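Local coordinates for tryptophan decarboxylase 1 (Oryza sativa subsp. japonica, PDB 6KHO), which catalyses the pyridoxal-phosphate-dependent decarboxylation of L-tryptophan to tryptamine, and of 5-hydroxy-L-tryptophan to serotonin, in plant serotonin biosynthesis, at residues 267-272 with 277-282; 234-237 with 241-244; 212-217 with 271-276; 102-107 with 299-304. All coordinates share one frame; numbering follows the deposited sequence.

Contact 1. Residues 267-272 with 277-282; sequences CATVGT and AVDPVG
Asp279 holds the end of strand 262-269 through both side chain and backbone. Its carboxylate OD2 accepts from Thr269 N at 2.8 Å, almost straight (175°), the donor arriving from above the carboxylate plane. Asp279 N gives a 2.9 Å bond to Thr269 O. With CG beside the backbone N (chi1 -66°), the carboxylate folds back onto the residue that its own amide reaches. A water donates to Asp279 OD2 at 2.8 Å and lies near Cys267 O, while Leu244 N binds OD1, a set of donors that would favour the charged form of this buried acid.

Ala277 O gathers Gly271 N and Thr272 N, each 2.9 Å away, the latter on a lone pair in the carbonyl plane. Thr272 OG1 accepts from Ala277 N at 2.8 Å, and its methyl CG2 lies against Ala277, a use of both branches that suits threonine. Gly271 has a positive phi (94°), where a beta carbon would crowd the carbonyl oxygen of Val270, and glycine fits. Outside this seam, Val270 spreads its two methyls: CG1 meets Val278 CG1 at 4.1 Å, and CG2 meets Val281 CG2 at 3.7 Å.

A single beta bridge, Val270 with Val278, pairs the segments just past the strand; residues 278-280 then run into helix 281-289, with Pro280 as N-cap. Val270 and Val281 pack on Val297 of strand 294-298, which completes this beta-alpha-beta unit.

Contact 2. Residues 234-237 with 241-244; sequences IPTG and DYGL
Gly237 and Tyr242 approach to 4.8 Å between their CA atoms where residues 234-237 and 241-244 run nearly antiparallel (165° apart), and Tyr242 N closes the loop with a 3.0 Å hydrogen bond to Gly237 O. The donor stands above the carbonyl plane, off the lone pairs. Asp241 and Tyr242 both adopt left-handed backbone angles here.

The Tyr242 ring lies across the backbone of Gly237, whose carbonyl carbon C sits 3.7 Å above the ring plane, toward its rim. Tyrosine suits the place because its flat ring can lie over the Gly237 peptide. Thr236 comes in at the ring edge, its OG1 3.7 Å from Tyr242 CD1. That hydroxyl is bonded to Asp211 OD1, outside the loop, while the methyl CG2 faces Gly243 O at 3.9 Å. At the other end, Ile234 CG2 meets Leu244 CD1 at 3.7 Å. Leu244 reaches it because its CG extends anti to the backbone N (chi1 -179°). Behind this pair, Ile234 also touches Leu249 of helix 246-258, and Leu244 touches Ala210 of strand 205-210.

The chemistry is therefore divided: one backbone hydrogen bond sets the loop, van der Waals packing fills the rest, and polar ends such as Thr236 OG1 are spent on joining this connection between strand 231-234 and helix 246-258 to its surroundings.

Contact 3. Residues 212-217 with 271-276; sequences QTHSTF and GTTSSN. With PLP (pyridoxal-5'-phosphate), chain C.
His214 carries its ring anti to the backbone N (chi1 -159°), while Thr273 turns OG1 beside its own N (chi1 -60°), and the two meet with OG1 in the imidazole plane, 3.1 Å from CD2. The edge contact leaves the ring face for the cofactor: PLP C6 lies 3.6 Å from the ring plane, offset toward the rim, and His214 CB stands 3.7 Å from PLP N1. Rotation of the ring is fixed from its other edge. His214 is the N-cap of helix 215-223, and its ND1 accepts from Thr216 N at 3.2 Å, the donor close to the ring plane and the bond nearly straight (167°).

A histidine laid over the pyridine ring is a hallmark of the group II decarboxylases, which share fold type I with the PLP-dependent aminotransferases. His214 is also a serotonin-binding residue of this enzyme, and Val380 of the second subunit packs against it.

Away from the cofactor, water does the joining. Gln212 O receives two waters, one of which accepts from Thr273 N and the other from Ser274 N. A third donates to Gln212 OE1 at 2.7 Å and also hydrogen-bonds to Ser275 OG and to Thr272 OG1, the latter already held by Ala277 N. Glutamine suits this site: its amide reaches the water, and its CB packs on Thr272 CG2 at 3.7 Å. Ser274 OG is bound instead to Thr476 OG1.

Contact 4. Residues 102-107 with 299-304; sequences AFFPST and AAYAGS. With PLP (pyridoxal-5'-phosphate), chain C.
Phe104 and Tyr301 make the whole of the tight part of this contact, their rings in a face-to-face stack, somewhat offset (parallel-displaced), with centroids 3.9 Å apart and planes only 10° from parallel. The overlap is close: Phe104 CD1 approaches Tyr301 CE1 to 3.6 Å. Tyr301 CB adds a CH-pi contact, 4.1 Å from the centroid of the Phe104 ring and 17° off its normal, so the tyrosine covers the phenylalanine from CB outward. The hydroxyl of Tyr301 is used as well, hydrogen-bonded to Ala434 N; its ring also stacks with Trp331.

Two loops of a fold type I PLP enzyme meet here at the cofactor pocket: Phe104 comes from the one between helices 77-88 and 110-122, Ala300 and Tyr301 from the one after strand 294-298. The small methyl of Ala300, its CB 3.5 Å from PLP C2, lets the backbone come close under the pyridine ring, on the opposite face from His214.

Beyond the stack the two segments stand apart. Two flat rings bridge the gap, the backbones being 7.5 Å apart at their nearest CA atoms, those of Phe104 and Tyr301, and no other pair of residues touches. On the cofactor side, Phe104, which binds serotonin, brings CE2 obliquely to 3.4 Å from PLP O3, and Arg485 makes a cation-pi contact with its ring. The preceding Phe103 points elsewhere and meets Phe127 of the second subunit edge to face.

Overall arrangement
The contacts form a chain of neighbours leading from the rim of the seven-stranded mixed sheet to the cofactor. Contact 2, at the end of the outermost strand 231-234 and in the loop after it, lies about 10 Å from contact 1, centre to centre, and Ala277 packs on the backbone of Asp241 and Tyr242. Contact 1 shares Gly271 and Thr272 with contact 3, whose centre is about 9 Å away. Contacts 3 and 4, about 11 Å apart, both touch PLP and the second subunit. Along the chain, 102-107 and 299-304 bracket all the others; contacts 1, 3 and 4 bring Gly271, His214, Thr273, Phe104, Ala300 and Tyr301 together to line the PLP pocket.

Contact 1. Residues 267-272 with 277-282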
# COMPACT_ATOMS: atom_id res chain seq x y z
N CYS A 267 5.15 17.72 -13.51
CA CYS A 267 4.32 17.67 -12.31
C CYS A 267 3.99 19.09 -11.85
O CYS A 267 4.89 19.87 -11.56
CB CYS A 267 5.01 16.91 -11.17
SG CYS A 267 3.90 16.61 -9.73
N ALA A 268 2.70 19.42 -11.81
CA ALA A 268 2.22 20.66 -11.23
C ALA A 268 1.59 20.36 -9.88
O ALA A 268 0.88 19.35 -9.74
CB ALA A 268 1.19 21.34 -12.13
N THR A 269 1.84 21.20 -8.88
CA THR A 269 1.32 20.98 -7.54
C THR A 269 0.33 22.08 -7.16
O THR A 269 0.64 23.27 -7.29
CB THR A 269 2.45 20.93 -6.50
OG1 THR A 269 3.34 19.86 -6.82
CG2 THR A 269 1.87 20.67 -5.08
N VAL A 270 -0.85 21.67 -6.69
CA VAL A 270 -1.82 22.58 -6.10
C VAL A 270 -1.78 22.35 -4.59
O VAL A 270 -2.32 21.37 -4.08
CB VAL A 270 -3.23 22.37 -6.67
CG1 VAL A 270 -4.23 23.29 -5.97
CG2 VAL A 270 -3.23 22.62 -8.17
N GLY A 271 -1.13 23.27 -3.87
CA GLY A 271 -0.99 23.14 -2.43
C GLY A 271 0.32 22.48 -2.02
O GLY A 271 0.32 21.37 -1.48
N THR A 272 1.44 23.15 -2.25
CA THR A 272 2.73 22.54 -1.97
C THR A 272 2.90 22.29 -0.47
O THR A 272 2.28 22.95 0.36
CB THR A 272 3.89 23.41 -2.45
OG1 THR A 272 3.85 24.66 -1.75
CG2 THR A 272 3.82 23.66 -3.97
N ALA A 277 2.00 26.78 -1.87
CA ALA A 277 1.99 27.43 -3.16
C ALA A 277 1.09 26.66 -4.12
O ALA A 277 0.82 25.46 -3.93
CB ALA A 277 3.41 27.54 -3.72
N VAL A 278 0.61 27.34 -5.16
CA VAL A 278 -0.30 26.74 -6.14
C VAL A 278 0.22 27.02 -7.54
O VAL A 278 0.31 28.18 -7.94
CB VAL A 278 -1.73 27.28 -5.99
CG1 VAL A 278 -2.58 26.80 -7.17
CG2 VAL A 278 -2.35 26.84 -4.65
N ASP A 279 0.56 25.96 -8.27
CA ASP A 279 1.01 26.10 -9.65
C ASP A 279 -0.19 26.42 -10.55
O ASP A 279 -1.29 25.90 -10.33
CB ASP A 279 1.71 24.82 -10.12
CG ASP A 279 3.02 24.53 -9.37
OD1 ASP A 279 3.55 25.45 -8.69
OD2 ASP A 279 3.54 23.39 -9.47
N PRO A 280 -0.01 27.26 -11.59
CA PRO A 280 -1.14 27.58 -12.48
C PRO A 280 -1.39 26.46 -13.47
O PRO A 280 -0.66 26.32 -14.47
CB PRO A 280 -0.67 28.87 -13.18
CG PRO A 280 0.82 28.72 -13.23
CD PRO A 280 1.24 27.93 -12.02
N VAL A 281 -2.43 25.66 -13.21
CA VAL A 281 -2.57 24.35 -13.87
C VAL A 281 -2.76 24.51 -15.37
O VAL A 281 -2.09 23.84 -16.17
CB VAL A 281 -3.73 23.56 -13.24
CG1 VAL A 281 -4.00 22.31 -14.05
CG2 VAL A 281 -3.41 23.20 -11.78
N GLY A 282 -3.70 25.37 -15.78
CA GLY A 282 -3.95 25.55 -17.20
C GLY A 282 -2.72 26.05 -17.96
O GLY A 282 -2.38 25.53 -19.02
O HOH W 1 5.73 22.00 -10.54

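Contact 2. Residues 234-237 with 241-244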
# COMPACT_ATOMS: atom_id res chain seq x y z
N ILE A 234 12.73 23.13 -11.20
CA ILE A 234 12.69 24.51 -11.69
C ILE A 234 12.61 25.47 -10.50
O ILE A 234 11.72 25.31 -9.64
CB ILE A 234 11.50 24.71 -12.63
CG1 ILE A 234 11.68 23.81 -13.85
CG2 ILE A 234 11.37 26.17 -13.04
CD1 ILE A 234 10.65 24.03 -14.91
N PRO A 235 13.52 26.45 -10.41
CA PRO A 235 13.47 27.41 -9.30
C PRO A 235 12.20 28.24 -9.30
O PRO A 235 11.67 28.61 -10.35
CB PRO A 235 14.71 28.29 -9.53
CG PRO A 235 15.60 27.48 -10.43
CD PRO A 235 14.68 26.67 -11.29
N THR A 236 11.71 28.56 -8.10
CA THR A 236 10.59 29.45 -7.90
C THR A 236 11.00 30.55 -6.93
O THR A 236 11.97 30.41 -6.17
CB THR A 236 9.36 28.71 -7.33
OG1 THR A 236 9.59 28.38 -5.96
CG2 THR A 236 9.08 27.44 -8.12
N GLY A 237 10.25 31.65 -6.93
CA GLY A 237 10.60 32.74 -6.04
C GLY A 237 9.37 33.47 -5.56
O GLY A 237 8.24 33.16 -5.96
N ASP A 241 4.69 33.85 -5.49
CA ASP A 241 4.35 33.18 -4.23
C ASP A 241 4.81 31.73 -4.26
O ASP A 241 4.13 30.83 -3.76
CB ASP A 241 2.86 33.31 -3.92
CG ASP A 241 2.47 34.73 -3.56
OD1 ASP A 241 3.28 35.42 -2.88
OD2 ASP A 241 1.37 35.17 -3.95
N TYR A 242 5.97 31.51 -4.87
CA TYR A 242 6.64 30.22 -4.98
C TYR A 242 5.86 29.20 -5.81
O TYR A 242 6.19 28.01 -5.79
CB TYR A 242 6.97 29.68 -3.58
CG TYR A 242 7.90 30.65 -2.86
CD1 TYR A 242 9.28 30.59 -3.05
CD2 TYR A 242 7.40 31.65 -2.03
CE1 TYR A 242 10.14 31.48 -2.42
CE2 TYR A 242 8.25 32.56 -1.39
CZ TYR A 242 9.63 32.46 -1.59
OH TYR A 242 10.49 33.34 -0.98
N GLY A 243 4.86 29.64 -6.59
CA GLY A 243 4.28 28.80 -7.62
C GLY A 243 5.15 28.74 -8.87
O GLY A 243 6.00 29.60 -9.12
N LEU A 244 4.95 27.69 -9.66
CA LEU A 244 5.73 27.52 -10.89
C LEU A 244 5.42 28.63 -11.89
O LEU A 244 4.25 28.89 -12.21
CB LEU A 244 5.46 26.15 -11.51
CG LEU A 244 6.23 25.82 -12.79
CD1 LEU A 244 7.74 25.84 -12.55
CD2 LEU A 244 5.80 24.45 -13.31

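Contact 3. Residues 212-217 with 271-276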
# COMPACT_ATOMS: atom_id res chain seq x y z
N GLN A 212 9.35 23.46 -5.41
CA GLN A 212 8.47 23.24 -4.26
C GLN A 212 7.79 21.88 -4.30
O GLN A 212 7.09 21.51 -3.34
CB GLN A 212 7.40 24.34 -4.20
CG GLN A 212 7.96 25.75 -4.02
CD GLN A 212 8.92 25.84 -2.85
OE1 GLN A 212 8.53 25.65 -1.69
NE2 GLN A 212 10.19 26.10 -3.14
N THR A 213 7.95 21.12 -5.37
CA THR A 213 7.31 19.82 -5.48
C THR A 213 7.85 18.87 -4.42
O THR A 213 9.04 18.90 -4.09
CB THR A 213 7.52 19.25 -6.89
OG1 THR A 213 6.94 20.14 -7.85
CG2 THR A 213 6.86 17.87 -7.04
N HIS A 214 6.96 18.05 -3.86
CA HIS A 214 7.34 17.12 -2.82
C HIS A 214 8.50 16.24 -3.27
O HIS A 214 8.55 15.80 -4.42
CB HIS A 214 6.14 16.25 -2.43
CG HIS A 214 6.26 15.64 -1.07
ND1 HIS A 214 6.99 14.50 -0.83
CD2 HIS A 214 5.74 16.01 0.12
CE1 HIS A 214 6.91 14.19 0.45
NE2 HIS A 214 6.15 15.08 1.05
N SER A 215 9.43 15.98 -2.34
CA SER A 215 10.62 15.21 -2.66
C SER A 215 10.30 13.84 -3.22
O SER A 215 11.11 13.28 -3.97
CB SER A 215 11.50 15.05 -1.41
OG SER A 215 10.77 14.46 -0.35
N THR A 216 9.12 13.29 -2.90
CA THR A 216 8.75 11.97 -3.39
C THR A 216 8.56 11.91 -4.90
O THR A 216 8.67 10.83 -5.48
CB THR A 216 7.48 11.50 -2.67
OG1 THR A 216 7.42 10.07 -2.74
CG2 THR A 216 6.22 12.11 -3.28
N PHE A 217 8.28 13.04 -5.56
CA PHE A 217 8.21 13.04 -7.03
C PHE A 217 9.56 12.70 -7.64
O PHE A 217 9.66 11.87 -8.54
CB PHE A 217 7.75 14.39 -7.56
CG PHE A 217 7.88 14.51 -9.06
CD1 PHE A 217 7.08 13.74 -9.90
CD2 PHE A 217 8.81 15.36 -9.63
CE1 PHE A 217 7.20 13.83 -11.28
CE2 PHE A 217 8.94 15.46 -11.03
CZ PHE A 217 8.13 14.69 -11.85
N GLY A 271 -1.13 23.27 -3.87
CA GLY A 271 -0.99 23.14 -2.43
C GLY A 271 0.32 22.48 -2.02
O GLY A 271 0.32 21.37 -1.48
N THR A 272 1.44 23.15 -2.25
CA THR A 272 2.73 22.54 -1.97
C THR A 272 2.90 22.29 -0.47
O THR A 272 2.28 22.95 0.36
CB THR A 272 3.89 23.41 -2.45
OG1 THR A 272 3.85 24.66 -1.75
CG2 THR A 272 3.82 23.66 -3.97
N THR A 273 3.78 21.35 -0.15
CA THR A 273 3.95 20.92 1.24
C THR A 273 4.55 22.03 2.10
O THR A 273 4.13 22.23 3.25
CB THR A 273 4.83 19.68 1.29
OG1 THR A 273 4.21 18.62 0.55
CG2 THR A 273 5.02 19.22 2.72
N SER A 274 5.53 22.76 1.57
CA SER A 274 6.22 23.76 2.37
C SER A 274 5.31 24.92 2.73
O SER A 274 5.08 25.21 3.91
CB SER A 274 7.47 24.26 1.64
OG SER A 274 8.10 25.27 2.40
N SER A 275 4.77 25.61 1.72
CA SER A 275 4.07 26.87 1.96
C SER A 275 2.71 26.95 1.27
O SER A 275 2.15 28.05 1.19
CB SER A 275 4.95 28.05 1.53
OG SER A 275 5.05 28.13 0.12
N ASN A 276 2.17 25.83 0.78
CA ASN A 276 0.88 25.83 0.07
C ASN A 276 0.89 26.77 -1.13
O ASN A 276 -0.08 27.48 -1.39
CB ASN A 276 -0.27 26.16 1.01
CG ASN A 276 -0.84 24.94 1.69
OD1 ASN A 276 -0.38 23.81 1.45
ND2 ASN A 276 -1.84 25.14 2.54
N1 PLP C . 2.54 15.63 -2.23
C2 PLP C . 1.92 16.60 -1.46
C2A PLP C . 1.58 17.95 -2.02
C3 PLP C . 1.60 16.33 -0.14
O3 PLP C . 0.98 17.29 0.62
C4 PLP C . 1.89 15.09 0.41
C4A PLP C . 1.22 14.66 1.68
C5 PLP C . 2.51 14.12 -0.36
C6 PLP C . 2.84 14.40 -1.69
C5A PLP C . 2.82 12.79 0.29
O4P PLP C . 3.18 11.77 -0.62
P PLP C . 2.98 10.21 -0.25
O1P PLP C . 3.56 9.90 1.11
O2P PLP C . 3.66 9.41 -1.33
O3P PLP C . 1.51 9.83 -0.19
O HOH W 2 4.78 20.00 -2.52
O HOH W 3 7.04 22.09 -0.64
O HOH W 4 5.95 26.06 -1.14

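Contact 4. Residues 102-107 with 299-304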
# COMPACT_ATOMS: atom_id res chain seq x y z
N ALA A 102 1.81 20.03 12.95
CA ALA A 102 2.89 19.80 12.01
C ALA A 102 2.39 19.18 10.69
O ALA A 102 1.28 18.64 10.61
CB ALA A 102 3.94 18.89 12.65
N PHE A 103 3.24 19.28 9.66
CA PHE A 103 3.03 18.62 8.36
C PHE A 103 1.65 19.00 7.83
O PHE A 103 1.34 20.20 7.73
CB PHE A 103 3.31 17.14 8.54
CG PHE A 103 4.60 16.86 9.27
CD1 PHE A 103 5.81 17.31 8.75
CD2 PHE A 103 4.61 16.18 10.48
CE1 PHE A 103 7.00 17.08 9.42
CE2 PHE A 103 5.80 15.95 11.16
CZ PHE A 103 6.99 16.40 10.63
N PHE A 104 0.80 18.04 7.47
CA PHE A 104 -0.63 18.28 7.35
C PHE A 104 -1.36 17.28 8.24
O PHE A 104 -0.89 16.16 8.42
CB PHE A 104 -1.13 18.15 5.91
CG PHE A 104 -0.54 19.16 4.96
CD1 PHE A 104 -0.78 20.52 5.13
CD2 PHE A 104 0.27 18.75 3.91
CE1 PHE A 104 -0.24 21.45 4.26
CE2 PHE A 104 0.82 19.68 3.03
CZ PHE A 104 0.57 21.03 3.22
N PRO A 105 -2.48 17.65 8.84
CA PRO A 105 -3.17 16.72 9.74
C PRO A 105 -3.65 15.48 8.99
O PRO A 105 -3.91 15.52 7.78
CB PRO A 105 -4.34 17.54 10.29
CG PRO A 105 -4.52 18.64 9.35
CD PRO A 105 -3.16 18.96 8.78
N SER A 106 -3.72 14.36 9.70
CA SER A 106 -4.32 13.14 9.17
C SER A 106 -5.76 13.12 9.69
O SER A 106 -6.05 12.52 10.72
CB SER A 106 -3.53 11.91 9.58
OG SER A 106 -3.33 11.86 10.99
N THR A 107 -6.66 13.82 8.98
CA THR A 107 -8.02 13.96 9.49
C THR A 107 -8.75 12.63 9.40
O THR A 107 -8.46 11.80 8.54
CB THR A 107 -8.78 15.07 8.75
OG1 THR A 107 -9.01 14.73 7.37
CG2 THR A 107 -8.01 16.40 8.82
N ALA A 299 -2.38 17.21 -6.06
CA ALA A 299 -3.19 18.00 -5.14
C ALA A 299 -3.47 17.22 -3.87
O ALA A 299 -4.58 17.23 -3.35
CB ALA A 299 -4.50 18.44 -5.80
N ALA A 300 -2.43 16.56 -3.35
CA ALA A 300 -2.58 15.59 -2.27
C ALA A 300 -3.36 16.15 -1.09
O ALA A 300 -4.24 15.48 -0.54
CB ALA A 300 -1.20 15.11 -1.82
N TYR A 301 -3.03 17.37 -0.68
CA TYR A 301 -3.67 18.03 0.46
C TYR A 301 -4.83 18.92 0.02
O TYR A 301 -5.97 18.71 0.42
CB TYR A 301 -2.62 18.86 1.22
CG TYR A 301 -3.20 19.88 2.18
CD1 TYR A 301 -3.77 19.49 3.39
CD2 TYR A 301 -3.13 21.23 1.88
CE1 TYR A 301 -4.28 20.43 4.28
CE2 TYR A 301 -3.64 22.18 2.75
CZ TYR A 301 -4.21 21.77 3.95
OH TYR A 301 -4.71 22.73 4.80
N ALA A 302 -4.54 19.91 -0.81
CA ALA A 302 -5.52 20.94 -1.11
C ALA A 302 -6.62 20.48 -2.05
O ALA A 302 -7.63 21.17 -2.17
CB ALA A 302 -4.82 22.17 -1.69
N GLY A 303 -6.46 19.34 -2.73
CA GLY A 303 -7.54 18.82 -3.54
C GLY A 303 -8.86 18.71 -2.80
O GLY A 303 -9.92 19.01 -3.36
N SER A 304 -8.82 18.29 -1.53
CA SER A 304 -10.06 18.15 -0.76
C SER A 304 -10.81 19.47 -0.63
O SER A 304 -12.04 19.48 -0.59
CB SER A 304 -9.77 17.59 0.64
OG SER A 304 -9.26 16.28 0.56
N1 PLP C . 2.54 15.63 -2.23
C2 PLP C . 1.92 16.60 -1.46
C2A PLP C . 1.58 17.95 -2.02
C3 PLP C . 1.60 16.33 -0.14
O3 PLP C . 0.98 17.29 0.62
C4 PLP C . 1.89 15.09 0.41
C4A PLP C . 1.22 14.66 1.68
C5 PLP C . 2.51 14.12 -0.36
C6 PLP C . 2.84 14.40 -1.69
C5A PLP C . 2.82 12.79 0.29
O4P PLP C . 3.18 11.77 -0.62
P PLP C . 2.98 10.21 -0.25
O1P PLP C . 3.56 9.90 1.11
O2P PLP C . 3.66 9.41 -1.33
O3P PLP C . 1.51 9.83 -0.19